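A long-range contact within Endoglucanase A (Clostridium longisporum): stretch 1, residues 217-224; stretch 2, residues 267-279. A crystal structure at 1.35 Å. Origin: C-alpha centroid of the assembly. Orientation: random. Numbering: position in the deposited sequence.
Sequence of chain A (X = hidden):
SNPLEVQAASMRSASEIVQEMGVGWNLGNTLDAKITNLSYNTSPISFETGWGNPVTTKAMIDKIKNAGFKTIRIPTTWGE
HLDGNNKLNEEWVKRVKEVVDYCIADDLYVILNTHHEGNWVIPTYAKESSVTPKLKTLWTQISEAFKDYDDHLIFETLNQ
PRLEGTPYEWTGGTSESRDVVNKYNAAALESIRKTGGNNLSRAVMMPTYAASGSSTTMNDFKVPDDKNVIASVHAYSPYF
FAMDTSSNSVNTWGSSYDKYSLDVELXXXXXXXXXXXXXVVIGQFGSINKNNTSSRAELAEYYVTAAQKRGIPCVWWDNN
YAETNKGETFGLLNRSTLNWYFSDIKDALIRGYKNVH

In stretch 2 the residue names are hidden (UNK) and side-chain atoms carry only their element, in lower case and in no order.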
# COMPACT_ATOMS: atom_id res chain seq x y z
N THR A 217 -12.56 -1.80 -12.61
CA THR A 217 -11.55 -2.63 -11.95
C THR A 217 -12.08 -3.26 -10.67
O THR A 217 -11.78 -4.43 -10.40
CB THR A 217 -10.29 -1.80 -11.70
OG1 THR A 217 -10.62 -0.61 -10.99
CG2 THR A 217 -9.64 -1.42 -13.04
N MET A 218 -12.88 -2.53 -9.89
CA MET A 218 -13.51 -3.15 -8.72
C MET A 218 -14.42 -4.30 -9.14
O MET A 218 -14.41 -5.37 -8.52
CB MET A 218 -14.36 -2.13 -7.96
CG MET A 218 -13.63 -1.18 -7.09
SD MET A 218 -14.79 -0.57 -5.83
CE MET A 218 -15.94 0.33 -6.84
N ASN A 219 -15.26 -4.06 -10.14
CA ASN A 219 -16.25 -5.07 -10.49
C ASN A 219 -15.59 -6.38 -10.90
O ASN A 219 -16.13 -7.45 -10.59
CB ASN A 219 -17.19 -4.57 -11.57
CG ASN A 219 -18.16 -3.53 -11.06
OD1 ASN A 219 -18.34 -3.35 -9.85
ND2 ASN A 219 -18.81 -2.83 -11.98
N ASP A 220 -14.44 -6.32 -11.56
CA ASP A 220 -13.77 -7.52 -12.03
C ASP A 220 -12.88 -8.18 -10.97
O ASP A 220 -12.30 -9.23 -11.24
CB ASP A 220 -12.95 -7.25 -13.30
CG ASP A 220 -13.76 -7.44 -14.58
OD1 ASP A 220 -14.92 -7.90 -14.51
OD2 ASP A 220 -13.23 -7.14 -15.66
N PHE A 221 -12.79 -7.60 -9.78
CA PHE A 221 -12.02 -8.21 -8.70
C PHE A 221 -12.62 -9.55 -8.33
O PHE A 221 -13.82 -9.65 -8.03
CB PHE A 221 -12.05 -7.27 -7.49
CG PHE A 221 -11.24 -7.75 -6.31
CD1 PHE A 221 -9.89 -7.51 -6.24
CD2 PHE A 221 -11.84 -8.42 -5.25
CE1 PHE A 221 -9.14 -7.93 -5.15
CE2 PHE A 221 -11.11 -8.83 -4.16
CZ PHE A 221 -9.76 -8.59 -4.11
N LYS A 222 -11.79 -10.59 -8.29
CA LYS A 222 -12.24 -11.93 -7.95
C LYS A 222 -11.63 -12.35 -6.62
O LYS A 222 -10.41 -12.29 -6.44
CB LYS A 222 -11.86 -12.94 -9.04
CG LYS A 222 -12.46 -14.32 -8.82
CD LYS A 222 -12.19 -15.25 -9.98
CE LYS A 222 -12.82 -16.63 -9.75
NZ LYS A 222 -12.41 -17.63 -10.78
N VAL A 223 -12.48 -12.79 -5.70
CA VAL A 223 -12.05 -13.28 -4.40
C VAL A 223 -11.79 -14.78 -4.54
O VAL A 223 -12.71 -15.53 -4.88
CB VAL A 223 -13.12 -13.03 -3.33
CG1 VAL A 223 -12.65 -13.50 -1.96
CG2 VAL A 223 -13.51 -11.55 -3.30
N PRO A 224 -10.57 -15.26 -4.29
CA PRO A 224 -10.33 -16.71 -4.25
C PRO A 224 -11.14 -17.38 -3.15
O PRO A 224 -11.71 -16.73 -2.27
CB PRO A 224 -8.83 -16.82 -3.94
CG PRO A 224 -8.25 -15.49 -4.31
CD PRO A 224 -9.33 -14.49 -4.04
N UNK A 267 -18.47 5.00 -0.28
CA UNK A 267 -19.59 4.05 -0.28
C UNK A 267 -19.38 2.97 -1.35
O UNK A 267 -19.66 1.79 -1.11
c UNK A 267 -20.91 4.78 -0.57
c UNK A 267 -21.47 5.55 0.62
o UNK A 267 -22.42 6.32 0.38
o UNK A 267 -20.98 5.38 1.75
N UNK A 268 -18.93 3.36 -2.54
CA UNK A 268 -18.74 2.38 -3.60
C UNK A 268 -17.69 1.34 -3.22
O UNK A 268 -17.84 0.15 -3.53
c UNK A 268 -18.40 3.06 -4.94
o UNK A 268 -17.03 3.41 -5.03
N UNK A 269 -16.63 1.75 -2.52
CA UNK A 269 -15.63 0.79 -2.07
C UNK A 269 -16.22 -0.15 -1.03
O UNK A 269 -16.12 -1.38 -1.15
c UNK A 269 -14.41 1.50 -1.50
o UNK A 269 -11.75 5.11 -5.00
c UNK A 269 -13.18 3.24 -4.68
c UNK A 269 -13.83 2.36 -3.83
c UNK A 269 -12.91 3.48 -1.95
c UNK A 269 -12.39 4.24 -4.16
c UNK A 269 -13.70 2.46 -2.44
c UNK A 269 -12.24 4.36 -2.79
N UNK A 270 -16.83 0.41 0.02
CA UNK A 270 -17.41 -0.41 1.07
C UNK A 270 -18.39 -1.40 0.48
O UNK A 270 -18.30 -2.62 0.71
c UNK A 270 -19.77 0.76 3.94
c UNK A 270 -18.12 -1.12 3.99
c UNK A 270 -18.99 -0.24 3.11
c UNK A 270 -18.13 0.49 2.07
N UNK A 271 -19.35 -0.89 -0.29
CA UNK A 271 -20.50 -1.70 -0.67
C UNK A 271 -20.14 -2.69 -1.77
O UNK A 271 -20.65 -3.82 -1.77
c UNK A 271 -22.16 0.09 0.06
o UNK A 271 -21.86 -0.14 1.23
c UNK A 271 -21.66 -0.80 -1.08
n UNK A 271 -22.90 1.13 -0.28
N UNK A 272 -19.27 -2.31 -2.70
CA UNK A 272 -18.89 -3.25 -3.74
C UNK A 272 -18.13 -4.43 -3.15
O UNK A 272 -18.44 -5.59 -3.44
o UNK A 272 -18.79 -1.52 -5.44
c UNK A 272 -18.05 -2.58 -4.83
c UNK A 272 -17.67 -3.60 -5.90
N UNK A 273 -17.13 -4.16 -2.32
CA UNK A 273 -16.36 -5.26 -1.76
C UNK A 273 -17.17 -6.07 -0.75
O UNK A 273 -17.04 -7.29 -0.72
c UNK A 273 -13.71 -3.00 -2.50
c UNK A 273 -14.09 -4.33 -2.36
c UNK A 273 -12.89 -2.62 -3.54
c UNK A 273 -15.01 -4.77 -1.25
c UNK A 273 -12.45 -3.54 -4.46
c UNK A 273 -13.64 -5.25 -3.29
c UNK A 273 -12.82 -4.87 -4.34
N UNK A 274 -18.06 -5.43 0.02
CA UNK A 274 -18.95 -6.18 0.90
C UNK A 274 -19.85 -7.12 0.10
O UNK A 274 -20.08 -8.27 0.51
c UNK A 274 -19.58 -4.12 5.44
c UNK A 274 -20.12 -4.16 4.02
n UNK A 274 -19.68 -5.45 6.11
c UNK A 274 -19.14 -4.87 3.08
c UNK A 274 -19.79 -5.23 1.75
N UNK A 275 -20.36 -6.65 -1.04
CA UNK A 275 -21.21 -7.50 -1.87
C UNK A 275 -20.45 -8.69 -2.44
O UNK A 275 -21.08 -9.67 -2.84
c UNK A 275 -21.88 -6.69 -2.99
o UNK A 275 -20.99 -6.41 -4.06
N UNK A 276 -19.11 -8.62 -2.45
CA UNK A 276 -18.22 -9.72 -2.80
C UNK A 276 -17.71 -10.51 -1.60
O UNK A 276 -16.95 -11.46 -1.78
c UNK A 276 -16.19 -7.91 -5.61
c UNK A 276 -17.01 -9.17 -3.58
n UNK A 276 -16.38 -8.47 -8.00
c UNK A 276 -17.37 -8.63 -4.95
c UNK A 276 -16.54 -7.39 -6.99
N UNK A 277 -18.10 -10.14 -0.39
CA UNK A 277 -17.75 -10.89 0.80
C UNK A 277 -16.44 -10.53 1.47
O UNK A 277 -15.98 -11.30 2.33
N UNK A 278 -15.82 -9.40 1.13
CA UNK A 278 -14.53 -9.04 1.71
C UNK A 278 -14.49 -7.60 2.22
O UNK A 278 -15.17 -6.72 1.68
c UNK A 278 -13.36 -9.26 0.73
c UNK A 278 -13.48 -8.39 -0.52
c UNK A 278 -13.23 -10.74 0.40
N UNK A 279 -13.66 -7.32 3.22
CA UNK A 279 -13.36 -5.93 3.58
C UNK A 279 -12.43 -5.30 2.56
O UNK A 279 -11.89 -5.97 1.67
c UNK A 279 -12.90 -8.30 4.02
c UNK A 279 -12.18 -7.46 5.02
c UNK A 279 -12.69 -6.05 4.95
O HOH W 1 -19.26 -1.02 -8.13

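Position 267 has two side-chain carbons, the second carrying two oxygens. That is a carboxylate bonded directly to CB, and it lies out of reach of stretch 1. It is Asp-267.

Position 268 has one carbon and one oxygen. The oxygen lies 3.7 Å from Met-218 CE. This is Ser-268.

Position 269 has one carbon, then a six-carbon ring bearing an oxygen. The ring meets the sulfur of Met-218 at its edge. This is Tyr-269; its CD1 is 3.7 Å from Met-218 SD.

Position 270 has four carbons, forked at the second, and points away from stretch 1. It is Leu-270.

Position 271 has two carbons, the second carrying one oxygen and one nitrogen. This amide touches nothing on stretch 1. It is Asn-271.

Position 272 has CB carrying one oxygen and one carbon, and CB points toward stretch 1. The oxygen is 3.7 Å from Met-218 CE. This is Thr-272. Its OG1 donates to Ser-268 O at 2.7 Å and accepts from water 1, which also donates to Asn-219 OD1.

Position 273 has one carbon and a six-carbon ring without oxygen. It lies against Met-218 and Phe-221. This is Phe-273. Its edge faces the ring of Phe-221, with the planes at 88°; CE2 is 3.6 Å from Met-218 SD.

Position 274 has four carbons in a row ending in nitrogen, out of reach of stretch 1. It is Lys-274.

Position 275 has one carbon and one oxygen, without contact to stretch 1. It is Ser-275; its OG donates to Thr-272 O at 2.7 Å.

Position 276 also has four carbons ending in nitrogen, but this chain reaches stretch 1. The nitrogen is 2.8 Å from Asn-219 O and 2.8 Å from Phe-221 O. This is Lys-276, and NZ donates to both carbonyls.

Position 277 has no side-chain atoms. Phi is positive, and a CB would be jammed against the preceding carbonyl O. It is Gly-277, in a Schellman motif.

Position 278 has three carbons, forked at CB, near Phe-221 and Val-223. This is Val-278; its CG1 is 3.7 Å from Val-223 CG1.

Position 279 has three carbons closing a ring onto the backbone N. It is Pro-279, out of reach of stretch 1.

The contact is mainly apolar packing with a polar clamp. Met-218 is the knob, set among Ser-268, Tyr-269, Thr-272 and Phe-273. Phe-221 and Val-223 extend the packing to Val-278. Lys-276 ties two backbone carbonyls of stretch 1 to the end of the helical segment.

Stretch 2 267-279: DSYLNTFKSKGVP
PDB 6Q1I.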